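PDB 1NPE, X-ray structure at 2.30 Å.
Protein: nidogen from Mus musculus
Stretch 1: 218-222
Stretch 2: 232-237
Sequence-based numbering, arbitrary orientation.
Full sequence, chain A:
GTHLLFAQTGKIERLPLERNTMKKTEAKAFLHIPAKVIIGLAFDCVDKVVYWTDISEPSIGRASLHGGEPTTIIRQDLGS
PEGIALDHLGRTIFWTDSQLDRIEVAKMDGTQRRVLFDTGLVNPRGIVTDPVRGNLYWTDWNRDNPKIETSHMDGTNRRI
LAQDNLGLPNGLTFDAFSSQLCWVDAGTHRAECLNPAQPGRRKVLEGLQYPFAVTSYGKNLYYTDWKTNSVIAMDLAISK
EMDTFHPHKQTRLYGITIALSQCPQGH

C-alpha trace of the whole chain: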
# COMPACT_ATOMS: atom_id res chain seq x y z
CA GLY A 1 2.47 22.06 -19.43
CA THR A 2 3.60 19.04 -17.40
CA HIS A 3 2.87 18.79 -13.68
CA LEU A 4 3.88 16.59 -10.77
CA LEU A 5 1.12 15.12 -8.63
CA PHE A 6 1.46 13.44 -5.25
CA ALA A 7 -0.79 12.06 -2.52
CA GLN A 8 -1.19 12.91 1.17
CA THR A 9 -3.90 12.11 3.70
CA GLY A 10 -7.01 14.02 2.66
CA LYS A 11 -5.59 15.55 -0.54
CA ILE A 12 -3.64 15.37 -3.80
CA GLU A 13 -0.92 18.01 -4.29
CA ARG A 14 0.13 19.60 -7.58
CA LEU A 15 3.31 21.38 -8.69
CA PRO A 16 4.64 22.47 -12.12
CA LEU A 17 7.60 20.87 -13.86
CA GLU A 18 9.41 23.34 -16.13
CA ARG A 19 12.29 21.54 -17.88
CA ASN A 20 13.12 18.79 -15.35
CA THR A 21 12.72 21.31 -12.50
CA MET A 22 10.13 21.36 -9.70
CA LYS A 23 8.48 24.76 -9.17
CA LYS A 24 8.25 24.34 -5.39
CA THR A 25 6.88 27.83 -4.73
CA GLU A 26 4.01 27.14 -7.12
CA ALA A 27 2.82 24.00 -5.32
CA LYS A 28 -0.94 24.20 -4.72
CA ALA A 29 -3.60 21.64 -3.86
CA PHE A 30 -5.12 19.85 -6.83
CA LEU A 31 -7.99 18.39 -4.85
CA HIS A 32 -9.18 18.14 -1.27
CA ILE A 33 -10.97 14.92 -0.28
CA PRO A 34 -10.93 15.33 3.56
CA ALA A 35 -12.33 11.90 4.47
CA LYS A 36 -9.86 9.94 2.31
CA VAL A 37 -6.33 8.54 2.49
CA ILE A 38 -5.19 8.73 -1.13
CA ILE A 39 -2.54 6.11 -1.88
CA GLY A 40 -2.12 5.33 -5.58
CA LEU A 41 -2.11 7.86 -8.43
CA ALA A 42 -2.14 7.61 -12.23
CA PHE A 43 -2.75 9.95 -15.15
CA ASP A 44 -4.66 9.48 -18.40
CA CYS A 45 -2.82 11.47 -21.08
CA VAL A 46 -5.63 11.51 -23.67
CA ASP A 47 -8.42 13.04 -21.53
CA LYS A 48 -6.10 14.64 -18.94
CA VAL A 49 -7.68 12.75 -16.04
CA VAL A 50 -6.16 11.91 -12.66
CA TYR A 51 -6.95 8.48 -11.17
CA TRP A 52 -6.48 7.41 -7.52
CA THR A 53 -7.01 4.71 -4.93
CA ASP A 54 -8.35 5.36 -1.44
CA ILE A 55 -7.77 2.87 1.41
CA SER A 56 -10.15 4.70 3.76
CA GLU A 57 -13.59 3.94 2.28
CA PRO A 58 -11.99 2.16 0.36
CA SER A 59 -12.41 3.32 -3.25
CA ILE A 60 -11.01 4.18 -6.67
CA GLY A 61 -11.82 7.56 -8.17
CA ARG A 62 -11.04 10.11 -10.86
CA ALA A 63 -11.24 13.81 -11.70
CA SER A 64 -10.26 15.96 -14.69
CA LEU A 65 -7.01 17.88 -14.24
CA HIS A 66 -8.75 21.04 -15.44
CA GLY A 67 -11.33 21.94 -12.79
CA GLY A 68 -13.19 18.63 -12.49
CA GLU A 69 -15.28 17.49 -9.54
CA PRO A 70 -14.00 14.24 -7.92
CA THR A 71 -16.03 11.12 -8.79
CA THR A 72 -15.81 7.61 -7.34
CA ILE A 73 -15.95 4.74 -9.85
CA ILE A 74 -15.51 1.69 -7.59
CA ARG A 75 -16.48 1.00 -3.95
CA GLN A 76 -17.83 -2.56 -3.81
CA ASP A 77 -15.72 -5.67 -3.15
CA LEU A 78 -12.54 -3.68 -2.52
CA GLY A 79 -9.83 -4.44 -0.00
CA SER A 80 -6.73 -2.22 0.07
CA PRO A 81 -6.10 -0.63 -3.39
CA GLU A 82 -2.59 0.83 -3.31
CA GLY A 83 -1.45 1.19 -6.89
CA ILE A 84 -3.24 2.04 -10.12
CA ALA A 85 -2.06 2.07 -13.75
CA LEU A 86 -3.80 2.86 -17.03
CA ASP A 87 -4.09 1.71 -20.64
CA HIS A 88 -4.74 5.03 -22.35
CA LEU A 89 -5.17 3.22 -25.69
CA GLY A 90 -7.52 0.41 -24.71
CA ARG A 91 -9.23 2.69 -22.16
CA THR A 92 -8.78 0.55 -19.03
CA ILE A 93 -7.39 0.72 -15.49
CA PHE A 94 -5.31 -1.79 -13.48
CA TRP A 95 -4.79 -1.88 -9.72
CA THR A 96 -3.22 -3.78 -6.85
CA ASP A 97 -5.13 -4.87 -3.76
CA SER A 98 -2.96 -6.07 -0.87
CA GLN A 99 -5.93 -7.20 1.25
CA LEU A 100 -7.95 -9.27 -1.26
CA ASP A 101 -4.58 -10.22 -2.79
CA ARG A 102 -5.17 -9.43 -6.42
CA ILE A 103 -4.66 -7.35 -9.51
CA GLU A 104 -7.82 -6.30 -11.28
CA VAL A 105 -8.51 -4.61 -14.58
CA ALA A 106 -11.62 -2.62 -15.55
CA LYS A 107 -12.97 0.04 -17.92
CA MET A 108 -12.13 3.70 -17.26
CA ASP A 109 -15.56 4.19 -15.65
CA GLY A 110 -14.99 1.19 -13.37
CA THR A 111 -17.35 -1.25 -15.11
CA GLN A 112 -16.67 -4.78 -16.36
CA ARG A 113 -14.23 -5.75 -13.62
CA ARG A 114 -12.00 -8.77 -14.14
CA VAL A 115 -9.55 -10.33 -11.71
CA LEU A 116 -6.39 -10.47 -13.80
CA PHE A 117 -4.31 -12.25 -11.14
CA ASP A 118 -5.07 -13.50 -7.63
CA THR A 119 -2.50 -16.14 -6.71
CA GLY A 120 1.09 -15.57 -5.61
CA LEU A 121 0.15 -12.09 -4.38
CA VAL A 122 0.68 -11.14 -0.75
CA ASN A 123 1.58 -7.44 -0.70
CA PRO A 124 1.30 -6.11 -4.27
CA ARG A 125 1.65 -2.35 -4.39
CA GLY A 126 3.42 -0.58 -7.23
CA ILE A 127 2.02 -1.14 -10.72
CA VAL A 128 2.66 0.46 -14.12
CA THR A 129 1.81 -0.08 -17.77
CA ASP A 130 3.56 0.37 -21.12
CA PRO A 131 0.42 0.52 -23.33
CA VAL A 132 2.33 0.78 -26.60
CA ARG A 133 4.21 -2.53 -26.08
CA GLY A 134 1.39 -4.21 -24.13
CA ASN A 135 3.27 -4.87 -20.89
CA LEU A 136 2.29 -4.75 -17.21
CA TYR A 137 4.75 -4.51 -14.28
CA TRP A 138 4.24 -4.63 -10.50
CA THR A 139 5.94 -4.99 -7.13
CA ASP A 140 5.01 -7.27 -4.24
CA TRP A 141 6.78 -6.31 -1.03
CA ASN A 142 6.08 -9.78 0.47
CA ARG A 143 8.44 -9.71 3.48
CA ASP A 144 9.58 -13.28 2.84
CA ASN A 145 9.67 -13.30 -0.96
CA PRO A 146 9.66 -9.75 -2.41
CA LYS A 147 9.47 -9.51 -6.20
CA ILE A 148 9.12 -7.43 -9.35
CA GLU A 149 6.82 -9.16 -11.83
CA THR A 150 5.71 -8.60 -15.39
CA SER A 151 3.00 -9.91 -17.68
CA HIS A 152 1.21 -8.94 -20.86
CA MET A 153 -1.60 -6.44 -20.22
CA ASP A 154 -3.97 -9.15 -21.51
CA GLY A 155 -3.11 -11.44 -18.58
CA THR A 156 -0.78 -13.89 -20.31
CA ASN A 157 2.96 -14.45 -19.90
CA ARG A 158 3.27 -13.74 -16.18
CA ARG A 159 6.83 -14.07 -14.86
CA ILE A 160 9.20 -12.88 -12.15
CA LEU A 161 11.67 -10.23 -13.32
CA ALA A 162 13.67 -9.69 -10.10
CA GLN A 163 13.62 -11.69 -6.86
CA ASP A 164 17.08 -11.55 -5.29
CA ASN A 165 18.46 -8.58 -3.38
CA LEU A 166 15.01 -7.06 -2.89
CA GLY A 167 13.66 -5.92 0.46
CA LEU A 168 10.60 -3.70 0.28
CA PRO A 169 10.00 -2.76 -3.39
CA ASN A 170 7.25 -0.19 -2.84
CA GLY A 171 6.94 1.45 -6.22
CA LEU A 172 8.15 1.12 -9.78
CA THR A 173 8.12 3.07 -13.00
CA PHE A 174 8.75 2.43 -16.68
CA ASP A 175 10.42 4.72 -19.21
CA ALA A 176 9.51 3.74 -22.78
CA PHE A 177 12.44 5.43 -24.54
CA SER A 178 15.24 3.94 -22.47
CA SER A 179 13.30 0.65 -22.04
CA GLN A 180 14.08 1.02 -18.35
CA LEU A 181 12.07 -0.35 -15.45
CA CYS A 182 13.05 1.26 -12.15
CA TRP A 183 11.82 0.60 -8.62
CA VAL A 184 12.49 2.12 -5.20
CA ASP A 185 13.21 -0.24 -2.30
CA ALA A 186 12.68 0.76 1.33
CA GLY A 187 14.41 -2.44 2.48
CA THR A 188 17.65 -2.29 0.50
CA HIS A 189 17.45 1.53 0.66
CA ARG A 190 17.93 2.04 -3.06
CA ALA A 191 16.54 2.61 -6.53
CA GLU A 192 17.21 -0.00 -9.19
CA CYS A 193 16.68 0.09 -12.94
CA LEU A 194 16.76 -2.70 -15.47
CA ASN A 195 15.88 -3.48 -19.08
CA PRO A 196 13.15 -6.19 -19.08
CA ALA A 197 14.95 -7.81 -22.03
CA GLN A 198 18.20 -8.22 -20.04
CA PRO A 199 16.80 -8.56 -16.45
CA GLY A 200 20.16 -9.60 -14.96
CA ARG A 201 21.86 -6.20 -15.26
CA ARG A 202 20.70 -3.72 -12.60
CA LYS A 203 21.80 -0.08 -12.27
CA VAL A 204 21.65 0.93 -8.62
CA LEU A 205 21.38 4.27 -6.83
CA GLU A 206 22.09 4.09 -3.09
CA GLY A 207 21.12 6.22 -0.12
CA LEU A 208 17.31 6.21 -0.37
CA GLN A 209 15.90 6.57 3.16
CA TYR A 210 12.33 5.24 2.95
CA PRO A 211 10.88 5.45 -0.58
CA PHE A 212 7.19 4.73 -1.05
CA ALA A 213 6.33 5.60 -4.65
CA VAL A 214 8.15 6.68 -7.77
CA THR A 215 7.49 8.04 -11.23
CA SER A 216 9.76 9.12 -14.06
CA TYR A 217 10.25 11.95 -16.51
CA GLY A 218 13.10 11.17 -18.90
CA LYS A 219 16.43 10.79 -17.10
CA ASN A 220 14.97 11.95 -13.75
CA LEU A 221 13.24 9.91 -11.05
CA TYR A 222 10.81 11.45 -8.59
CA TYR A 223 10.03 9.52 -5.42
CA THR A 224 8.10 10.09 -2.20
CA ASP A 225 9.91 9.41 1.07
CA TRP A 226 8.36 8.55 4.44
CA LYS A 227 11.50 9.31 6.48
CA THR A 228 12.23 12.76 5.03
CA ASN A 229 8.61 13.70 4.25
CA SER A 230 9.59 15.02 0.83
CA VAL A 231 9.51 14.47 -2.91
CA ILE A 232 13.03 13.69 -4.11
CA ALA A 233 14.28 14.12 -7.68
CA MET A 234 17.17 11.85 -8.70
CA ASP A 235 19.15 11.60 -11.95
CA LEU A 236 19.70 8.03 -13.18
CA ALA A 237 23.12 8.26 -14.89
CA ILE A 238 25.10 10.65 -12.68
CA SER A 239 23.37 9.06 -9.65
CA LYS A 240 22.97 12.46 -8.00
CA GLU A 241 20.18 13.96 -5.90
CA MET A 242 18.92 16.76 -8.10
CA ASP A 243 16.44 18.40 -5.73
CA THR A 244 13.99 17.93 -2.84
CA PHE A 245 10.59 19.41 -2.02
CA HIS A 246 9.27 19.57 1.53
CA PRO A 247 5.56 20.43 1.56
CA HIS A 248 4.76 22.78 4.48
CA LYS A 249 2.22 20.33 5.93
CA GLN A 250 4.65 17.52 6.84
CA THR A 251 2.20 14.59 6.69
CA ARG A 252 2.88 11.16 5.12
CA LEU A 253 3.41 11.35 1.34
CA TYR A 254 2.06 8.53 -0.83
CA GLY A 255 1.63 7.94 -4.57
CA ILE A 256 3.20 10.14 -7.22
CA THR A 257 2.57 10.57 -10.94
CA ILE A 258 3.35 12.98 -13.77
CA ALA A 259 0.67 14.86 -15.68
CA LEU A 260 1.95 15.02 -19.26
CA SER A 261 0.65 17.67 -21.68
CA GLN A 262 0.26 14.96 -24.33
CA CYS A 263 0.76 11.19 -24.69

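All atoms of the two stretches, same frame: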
# COMPACT_ATOMS: atom_id res chain seq x y z
N GLY A 218 11.83 11.20 -18.18
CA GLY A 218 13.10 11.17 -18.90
C GLY A 218 14.21 10.50 -18.11
O GLY A 218 14.12 9.31 -17.76
N LYS A 219 15.26 11.26 -17.85
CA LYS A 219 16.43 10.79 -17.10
C LYS A 219 16.25 10.94 -15.58
O LYS A 219 17.02 10.36 -14.80
CB LYS A 219 17.68 11.55 -17.55
CG LYS A 219 17.48 13.06 -17.66
CD LYS A 219 18.79 13.82 -17.88
CE LYS A 219 19.49 13.40 -19.17
NZ LYS A 219 20.83 14.05 -19.29
N ASN A 220 15.24 11.71 -15.17
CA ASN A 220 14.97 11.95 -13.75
C ASN A 220 13.92 11.06 -13.09
O ASN A 220 12.90 10.72 -13.69
CB ASN A 220 14.57 13.42 -13.54
CG ASN A 220 15.76 14.34 -13.35
OD1 ASN A 220 16.90 13.98 -13.60
ND2 ASN A 220 15.48 15.55 -12.87
N LEU A 221 14.18 10.70 -11.84
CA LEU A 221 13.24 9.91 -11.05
C LEU A 221 12.70 10.80 -9.95
O LEU A 221 13.44 11.60 -9.38
CB LEU A 221 13.92 8.69 -10.41
CG LEU A 221 14.35 7.52 -11.28
CD1 LEU A 221 14.88 6.41 -10.37
CD2 LEU A 221 13.18 7.01 -12.12
N TYR A 222 11.42 10.67 -9.66
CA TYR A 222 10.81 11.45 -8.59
C TYR A 222 10.14 10.47 -7.64
O TYR A 222 9.24 9.73 -8.05
CB TYR A 222 9.77 12.43 -9.14
CG TYR A 222 10.34 13.46 -10.08
CD1 TYR A 222 10.41 13.21 -11.45
CD2 TYR A 222 10.82 14.68 -9.61
CE1 TYR A 222 10.95 14.14 -12.33
CE2 TYR A 222 11.37 15.62 -10.48
CZ TYR A 222 11.42 15.35 -11.84
OH TYR A 222 11.96 16.27 -12.70
N ILE A 232 11.64 13.60 -3.71
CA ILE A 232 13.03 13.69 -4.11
C ILE A 232 13.24 13.39 -5.58
O ILE A 232 12.74 12.39 -6.10
CB ILE A 232 13.91 12.74 -3.24
CG1 ILE A 232 13.71 13.04 -1.75
CG2 ILE A 232 15.37 12.88 -3.62
CD1 ILE A 232 14.45 12.10 -0.82
N ALA A 233 13.96 14.28 -6.26
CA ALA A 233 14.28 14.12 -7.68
C ALA A 233 15.71 13.59 -7.81
O ALA A 233 16.65 14.18 -7.29
CB ALA A 233 14.14 15.46 -8.40
N MET A 234 15.86 12.46 -8.51
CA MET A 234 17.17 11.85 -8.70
C MET A 234 17.46 11.61 -10.17
O MET A 234 16.56 11.27 -10.94
CB MET A 234 17.25 10.51 -7.94
CG MET A 234 17.14 10.62 -6.42
SD MET A 234 18.65 11.21 -5.59
CE MET A 234 18.48 10.42 -3.93
N ASP A 235 18.71 11.81 -10.57
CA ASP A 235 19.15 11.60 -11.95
C ASP A 235 19.76 10.20 -12.04
O ASP A 235 20.66 9.86 -11.27
CB ASP A 235 20.18 12.66 -12.35
CG ASP A 235 20.52 12.63 -13.84
OD1 ASP A 235 20.40 11.57 -14.50
OD2 ASP A 235 20.94 13.69 -14.36
N LEU A 236 19.25 9.41 -12.98
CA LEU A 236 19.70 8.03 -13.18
C LEU A 236 21.21 7.87 -13.38
O LEU A 236 21.90 7.33 -12.51
CB LEU A 236 18.98 7.41 -14.39
CG LEU A 236 17.48 7.10 -14.35
CD1 LEU A 236 17.13 6.33 -15.61
CD2 LEU A 236 17.14 6.26 -13.15
N ALA A 237 21.71 8.35 -14.51
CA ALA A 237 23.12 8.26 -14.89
C ALA A 237 24.12 8.77 -13.85
O ALA A 237 24.85 7.97 -13.25
CB ALA A 237 23.34 8.94 -16.22

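The two stretches pair as neighbouring antiparallel strands, held chiefly by main-chain hydrogen bonds and flanked by one small apolar contact on each face of the sheet. The strands 220-222 and 232-235 run at 156° to one another, and the contact buries 431 Å² in total. At its centre, Leu221 and Met234 form a hydrogen-bonded pair: Leu221 N donates to Met234 O at 2.6 Å, and Met234 N returns the bond to Leu221 O at 2.7 Å. Both bonds are short and nearly straight. A third, from Leu236 N to Lys219 O (3.0 Å, 176°), carries the ladder just beyond the strands, so the loop residues at this end remain tied together.

The flanking pairs, Asn220 with Asp235 and Tyr222 with Ala233, are of the non-hydrogen-bonded kind, and their CA atoms accordingly lie closer, at 4.6 and 4.5 Å, than the 5.0 Å between the CA atoms of Leu221 and Met234. Here CA-H...O contacts supplement the ladder: Asn220 CA lies 3.3 Å from Met234 O, and Ala233 CA 3.2 Å from Leu221 O.

Side chains alternate between the faces. Leu221 and Met234 share one, but the end of Met234 leads away, and Leu221 instead meets Leu236, whose side chain leaves its CA sideways and then approaches; Leu221 CD1 and Leu236 CD2 are 3.6 Å apart. Branched aliphatic ends suit this packing, which needs no directional partner. On the other face, the small methyl of Ala233 fits beside the Tyr222 ring, with CB 3.5 Å from CE2. Asn220 and Asp235 also lie on this face, both buried, with Asn220 OD1 3.8 Å from Asp235 CB; they touch without a hydrogen bond between them. Gly218, outside the contact, has a positive phi of 75°, which favours glycine.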